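Local coordinates for protein Amuc_1100 (Akkermansia muciniphila, PDB 6KNY), which is of unknown function but is a membrane protein with a transmembrane helix, crystallised here as a monomer without its transmembrane region, at residues Y56-S62 with M196-L200; L139-V145 with E176-G181. All coordinates share one frame. Residues are numbered along the deposited sequence.

Contact 1: residues Y56-S62 with M196-L200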
loop_
_atom_site.group_PDB
_atom_site.type_symbol
_atom_site.label_atom_id
_atom_site.label_comp_id
_atom_site.label_asym_id
_atom_site.label_seq_id
_atom_site.Cartn_x
_atom_site.Cartn_y
_atom_site.Cartn_z
ATOM N N TYR A 56 13.035 14.089 -4.923
ATOM C CA TYR A 56 12.457 12.790 -4.591
ATOM C C TYR A 56 13.364 11.645 -5.039
ATOM O O TYR A 56 12.900 10.526 -5.310
ATOM C CB TYR A 56 11.058 12.671 -5.198
ATOM C CG TYR A 56 10.145 13.774 -4.683
ATOM C CD1 TYR A 56 9.816 13.862 -3.328
ATOM C CD2 TYR A 56 9.680 14.769 -5.536
ATOM C CE1 TYR A 56 9.001 14.883 -2.844
ATOM C CE2 TYR A 56 8.870 15.812 -5.061
ATOM C CZ TYR A 56 8.535 15.862 -3.716
ATOM O OH TYR A 56 7.729 16.895 -3.253
ATOM N N LYS A 57 14.667 11.918 -5.081
ATOM C CA LYS A 57 15.652 10.956 -5.580
ATOM C C LYS A 57 15.488 9.537 -5.044
ATOM O O LYS A 57 15.498 8.597 -5.857
ATOM C CB LYS A 57 17.065 11.479 -5.278
ATOM C CG LYS A 57 18.185 10.582 -5.846
ATOM C CD LYS A 57 19.565 11.244 -5.692
ATOM C CE LYS A 57 20.683 10.417 -6.335
ATOM N NZ LYS A 57 21.464 11.201 -7.354
ATOM N N PRO A 58 15.350 9.293 -3.734
ATOM C CA PRO A 58 15.290 7.892 -3.269
ATOM C C PRO A 58 14.033 7.163 -3.695
ATOM O O PRO A 58 14.002 5.929 -3.617
ATOM C CB PRO A 58 15.360 8.003 -1.735
ATOM C CG PRO A 58 15.004 9.418 -1.405
ATOM C CD PRO A 58 15.304 10.260 -2.616
ATOM N N PHE A 59 13.010 7.860 -4.177
ATOM C CA PHE A 59 11.795 7.185 -4.609
ATOM C C PHE A 59 11.787 6.825 -6.084
ATOM O O PHE A 59 10.834 6.182 -6.536
ATOM C CB PHE A 59 10.580 8.049 -4.271
ATOM C CG PHE A 59 10.527 8.417 -2.827
ATOM C CD1 PHE A 59 10.316 7.433 -1.873
ATOM C CD2 PHE A 59 10.757 9.718 -2.411
ATOM C CE1 PHE A 59 10.286 7.744 -0.520
ATOM C CE2 PHE A 59 10.733 10.039 -1.059
ATOM C CZ PHE A 59 10.480 9.053 -0.111
ATOM N N LEU A 60 12.829 7.197 -6.838
ATOM C CA LEU A 60 12.764 7.026 -8.287
ATOM C C LEU A 60 12.932 5.569 -8.694
ATOM O O LEU A 60 12.196 5.084 -9.559
ATOM C CB LEU A 60 13.828 7.885 -8.981
ATOM C CG LEU A 60 13.787 9.391 -8.703
ATOM C CD1 LEU A 60 14.809 10.132 -9.593
ATOM C CD2 LEU A 60 12.366 9.993 -8.860
ATOM N N ALA A 61 13.869 4.852 -8.054
ATOM C CA ALA A 61 14.292 3.546 -8.571
ATOM C C ALA A 61 13.167 2.523 -8.510
ATOM O O ALA A 61 12.992 1.720 -9.439
ATOM C CB ALA A 61 15.513 3.033 -7.805
ATOM N N SER A 62 12.389 2.538 -7.431
ATOM C CA SER A 62 11.333 1.548 -7.274
ATOM C C SER A 62 10.178 1.730 -8.258
ATOM O O SER A 62 9.367 0.807 -8.393
ATOM C CB SER A 62 10.817 1.575 -5.828
ATOM O OG SER A 62 10.001 2.715 -5.583
ATOM N N MET A 196 8.434 5.976 4.879
ATOM C CA MET A 196 8.813 4.959 3.907
ATOM C C MET A 196 10.037 5.380 3.109
ATOM O O MET A 196 10.147 6.521 2.658
ATOM C CB MET A 196 7.660 4.706 2.934
ATOM C CG MET A 196 6.409 4.153 3.545
ATOM S SD MET A 196 6.392 2.377 3.331
ATOM C CE MET A 196 7.038 1.883 4.921
ATOM N N GLN A 197 10.917 4.417 2.879
ATOM C CA GLN A 197 12.241 4.630 2.311
ATOM C C GLN A 197 12.237 4.579 0.787
ATOM O O GLN A 197 12.854 5.425 0.126
ATOM C CB GLN A 197 13.202 3.567 2.863
ATOM C CG GLN A 197 12.900 3.101 4.319
ATOM C CD GLN A 197 11.631 2.225 4.465
ATOM O OE1 GLN A 197 11.322 1.379 3.616
ATOM N NE2 GLN A 197 10.892 2.443 5.549
ATOM N N ASP A 198 11.521 3.604 0.222
ATOM C CA ASP A 198 11.596 3.285 -1.192
ATOM C C ASP A 198 10.347 3.666 -1.963
ATOM O O ASP A 198 10.368 3.632 -3.195
ATOM C CB ASP A 198 11.818 1.777 -1.378
ATOM C CG ASP A 198 13.207 1.312 -0.943
ATOM O OD1 ASP A 198 14.157 2.131 -0.937
ATOM O OD2 ASP A 198 13.330 0.118 -0.586
ATOM N N TYR A 199 9.262 3.997 -1.269
ATOM C CA TYR A 199 7.978 4.274 -1.894
ATOM C C TYR A 199 7.411 5.540 -1.278
ATOM O O TYR A 199 7.454 5.705 -0.056
ATOM C CB TYR A 199 7.013 3.099 -1.702
ATOM C CG TYR A 199 7.447 1.824 -2.393
ATOM C CD1 TYR A 199 7.237 1.643 -3.758
ATOM C CD2 TYR A 199 8.055 0.792 -1.681
ATOM C CE1 TYR A 199 7.605 0.464 -4.387
ATOM C CE2 TYR A 199 8.436 -0.388 -2.305
ATOM C CZ TYR A 199 8.219 -0.541 -3.655
ATOM O OH TYR A 199 8.601 -1.707 -4.284
ATOM N N LEU A 200 6.882 6.432 -2.118
ATOM C CA LEU A 200 6.348 7.718 -1.665
ATOM C C LEU A 200 4.821 7.644 -1.582
ATOM O O LEU A 200 4.134 7.625 -2.613
ATOM C CB LEU A 200 6.794 8.843 -2.601
ATOM C CG LEU A 200 6.267 10.267 -2.325
ATOM C CD1 LEU A 200 6.644 10.737 -0.925
ATOM C CD2 LEU A 200 6.843 11.234 -3.398
HETATM O O HOH W 1 9.169 -1.664 -7.223
#
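Two irregular loops meet here, and the ring of Phe59 lies between them. At Met196 the carbonyl is the point of contact: Phe59 CE1 lies 3.4 Å from Met196 O, which sits at the ring edge. The carbonyl of Gln197 also approaches, with Phe59 CE1 3.5 Å from Gln197 O. The Gln197 side chain starts away from the other loop. Asp198 likewise contributes backbone rather than carboxylate. Its carbonyl accepts the one direct hydrogen bond between the segments, Ser62 OG to Asp198 O at 2.6 Å. Tyr199 CD1 packs 3.5 Å from Ser62 OG. A water joins the same two residues, 2.7 Å from Ser62 O and 3.0 Å from Tyr199 OH. Leu200 closes the contact on the apolar side. Its CB lies over one face of the Phe59 ring, 3.9 Å from the centroid, in a CH-pi contact. Leu200 CD2 also reaches Tyr56 CD1 at 4.0 Å. The contact lies near the surface, over one end of the sheet. Phe276 of strand 265-276 touches Tyr56, Phe59 and Leu200, while Ser62 and Tyr199 rest on helix 117-134 through Phe122, Lys125 and Ala126.

Contact 2: residues L139-V145 with E176-G181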
loop_
_atom_site.group_PDB
_atom_site.type_symbol
_atom_site.label_atom_id
_atom_site.label_comp_id
_atom_site.label_asym_id
_atom_site.label_seq_id
_atom_site.Cartn_x
_atom_site.Cartn_y
_atom_site.Cartn_z
ATOM N N LEU A 139 -0.431 -2.283 16.436
ATOM C CA LEU A 139 -1.854 -2.047 16.236
ATOM C C LEU A 139 -2.648 -3.261 16.694
ATOM O O LEU A 139 -2.114 -4.356 16.849
ATOM C CB LEU A 139 -2.151 -1.783 14.762
ATOM C CG LEU A 139 -1.473 -0.558 14.149
ATOM C CD1 LEU A 139 -1.553 -0.612 12.633
ATOM C CD2 LEU A 139 -2.087 0.737 14.697
ATOM N N SER A 140 -3.956 -3.082 16.859
ATOM C CA SER A 140 -4.773 -4.216 17.265
ATOM C C SER A 140 -5.593 -4.815 16.133
ATOM O O SER A 140 -5.948 -5.997 16.206
ATOM C CB SER A 140 -5.702 -3.816 18.418
ATOM O OG SER A 140 -6.707 -2.956 17.934
ATOM N N LYS A 141 -5.939 -4.031 15.110
ATOM C CA LYS A 141 -6.717 -4.549 13.991
ATOM C C LYS A 141 -6.388 -3.774 12.728
ATOM O O LYS A 141 -6.200 -2.557 12.773
ATOM C CB LYS A 141 -8.236 -4.457 14.222
ATOM C CG LYS A 141 -8.701 -4.557 15.661
ATOM C CD LYS A 141 -10.205 -4.610 15.748
ATOM C CE LYS A 141 -10.636 -4.790 17.194
ATOM N NZ LYS A 141 -12.111 -4.795 17.350
ATOM N N PHE A 142 -6.326 -4.495 11.611
ATOM C CA PHE A 142 -6.468 -3.920 10.278
ATOM C C PHE A 142 -7.936 -4.052 9.889
ATOM O O PHE A 142 -8.491 -5.158 9.910
ATOM C CB PHE A 142 -5.588 -4.636 9.251
ATOM C CG PHE A 142 -4.117 -4.367 9.402
ATOM C CD1 PHE A 142 -3.593 -3.122 9.093
ATOM C CD2 PHE A 142 -3.250 -5.374 9.820
ATOM C CE1 PHE A 142 -2.224 -2.873 9.216
ATOM C CE2 PHE A 142 -1.888 -5.134 9.945
ATOM C CZ PHE A 142 -1.371 -3.886 9.643
ATOM N N ILE A 143 -8.573 -2.935 9.566
ATOM C CA ILE A 143 -10.002 -2.921 9.293
ATOM C C ILE A 143 -10.280 -2.986 7.796
ATOM O O ILE A 143 -11.200 -3.679 7.357
ATOM C CB ILE A 143 -10.645 -1.671 9.937
ATOM C CG1 ILE A 143 -10.500 -1.730 11.455
ATOM C CG2 ILE A 143 -12.138 -1.544 9.529
ATOM C CD1 ILE A 143 -10.897 -0.444 12.171
ATOM N N LYS A 144 -9.486 -2.281 6.994
ATOM C CA LYS A 144 -9.713 -2.318 5.557
ATOM C C LYS A 144 -8.462 -1.835 4.832
ATOM O O LYS A 144 -7.737 -0.969 5.330
ATOM C CB LYS A 144 -10.961 -1.496 5.183
ATOM C CG LYS A 144 -10.778 -0.033 4.855
ATOM C CD LYS A 144 -12.128 0.545 4.360
ATOM C CE LYS A 144 -12.060 2.044 4.012
ATOM N NZ LYS A 144 -13.401 2.741 4.041
ATOM N N VAL A 145 -8.181 -2.461 3.691
ATOM C CA VAL A 145 -7.255 -1.931 2.697
ATOM C C VAL A 145 -8.062 -1.861 1.413
ATOM O O VAL A 145 -8.375 -2.896 0.812
ATOM C CB VAL A 145 -5.999 -2.790 2.515
ATOM C CG1 VAL A 145 -5.073 -2.135 1.487
ATOM C CG2 VAL A 145 -5.283 -2.976 3.854
ATOM N N GLU A 176 -6.982 3.524 0.437
ATOM C CA GLU A 176 -7.418 3.876 1.781
ATOM C C GLU A 176 -7.052 2.737 2.711
ATOM O O GLU A 176 -7.223 1.569 2.360
ATOM C CB GLU A 176 -8.940 4.082 1.865
ATOM C CG GLU A 176 -9.542 5.054 0.878
ATOM C CD GLU A 176 -11.067 5.142 1.051
ATOM O OE1 GLU A 176 -11.578 4.713 2.112
ATOM O OE2 GLU A 176 -11.749 5.616 0.119
ATOM N N ILE A 177 -6.598 3.071 3.908
ATOM C CA ILE A 177 -6.342 2.075 4.935
ATOM C C ILE A 177 -7.044 2.509 6.213
ATOM O O ILE A 177 -6.981 3.682 6.603
ATOM C CB ILE A 177 -4.838 1.868 5.177
ATOM C CG1 ILE A 177 -4.135 1.539 3.853
ATOM C CG2 ILE A 177 -4.621 0.773 6.211
ATOM C CD1 ILE A 177 -2.675 1.156 4.009
ATOM N N ALA A 178 -7.735 1.567 6.847
ATOM C CA ALA A 178 -8.367 1.777 8.135
ATOM C C ALA A 178 -7.750 0.786 9.111
ATOM O O ALA A 178 -7.578 -0.397 8.779
ATOM C CB ALA A 178 -9.884 1.582 8.042
ATOM N N PHE A 179 -7.388 1.272 10.292
ATOM C CA PHE A 179 -6.841 0.410 11.327
ATOM C C PHE A 179 -7.193 1.022 12.670
ATOM O O PHE A 179 -7.758 2.121 12.742
ATOM C CB PHE A 179 -5.325 0.223 11.197
ATOM C CG PHE A 179 -4.550 1.515 11.095
ATOM C CD1 PHE A 179 -4.173 2.212 12.229
ATOM C CD2 PHE A 179 -4.187 2.021 9.855
ATOM C CE1 PHE A 179 -3.446 3.398 12.133
ATOM C CE2 PHE A 179 -3.464 3.195 9.742
ATOM C CZ PHE A 179 -3.091 3.893 10.888
ATOM N N GLN A 180 -6.856 0.298 13.736
ATOM C CA GLN A 180 -7.116 0.799 15.072
ATOM C C GLN A 180 -6.121 0.194 16.046
ATOM O O GLN A 180 -5.605 -0.905 15.835
ATOM C CB GLN A 180 -8.565 0.514 15.511
ATOM C CG GLN A 180 -8.864 -0.904 15.915
ATOM C CD GLN A 180 -10.079 -0.994 16.859
ATOM O OE1 GLN A 180 -10.015 -0.565 18.013
ATOM N NE2 GLN A 180 -11.183 -1.539 16.362
ATOM N N GLY A 181 -5.853 0.935 17.112
ATOM C CA GLY A 181 -4.941 0.485 18.144
ATOM C C GLY A 181 -4.898 1.529 19.231
ATOM O O GLY A 181 -5.635 2.521 19.193
#
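Strands 141-145 and 176-181 run antiparallel, with axes 4.5 Å apart at closest and 166° between their directions. The ladder holds two classic beta bulges. In the first, Ser140 and Lys141 both face Gln180: Ser140 N and Lys141 N donate to Gln180 O at 2.9 and 3.2 Å, and Gln180 N returns a bond to Lys141 O at 3.1 Å. In the second, Ile143 N and Lys144 N share Ala178 O at 2.8 and 3.2 Å, and Ala178 N bonds Lys144 O at 3.0 Å. The extra residue shifts the register by one between Phe142 and Lys144. Phe142 with Phe179 and Val145 with Ile177 form non-hydrogen-bonded pairs.

The side chains of these two pairs share one apolar face. Leu139 CD2 adds to it, 3.6 Å from Phe179 CD1. Helix 117-134 covers Phe142 and Ile177, and helix 183-194 meets Leu139 and Phe179. The other face carries Lys141, Lys144, Ala178 and Gln180. Ile143 CB packs 3.8 Å from Ala178 CB. Lys144 NZ hydrogen-bonds Gln268 OE1 and forms a salt bridge with Glu176 OE1, 3.3 Å away, whose hydrogen bond is weak. Ser140 OG donates to Gln180 O at 3.1 Å, and Gln264 bonds both Ser140 OG and Gln180 OE1.

This is a doubly bulged antiparallel ladder inside a mixed sheet. Strand 94-95 flanks 141-146 and strand 265-276 flanks 170-181, so the pair joins neighbouring inner strands of a mostly antiparallel alpha+beta fold with helices packed on its apolar face.

Contacts 1 and 2 lie on opposite sides of the chain's centre. Their centres are 24 Å apart and their nearest atoms about 9 Å, so they do not touch. In sequence, contact 2 is nested inside the loop closed by contact 1. Both are tied to strand 265-276: Leu200 makes a backbone hydrogen bond with Val274, while Ile177 and Phe179 bond Val269 and Val267. Helix 117-134 also serves both, meeting Ser62 and Tyr199 of contact 1 and Phe142 and Ile177 of contact 2. Contact 1 is a surface meeting of loops; contact 2 is a buried strand pair. Neither can be assigned to an active site, since the protein's function is unknown.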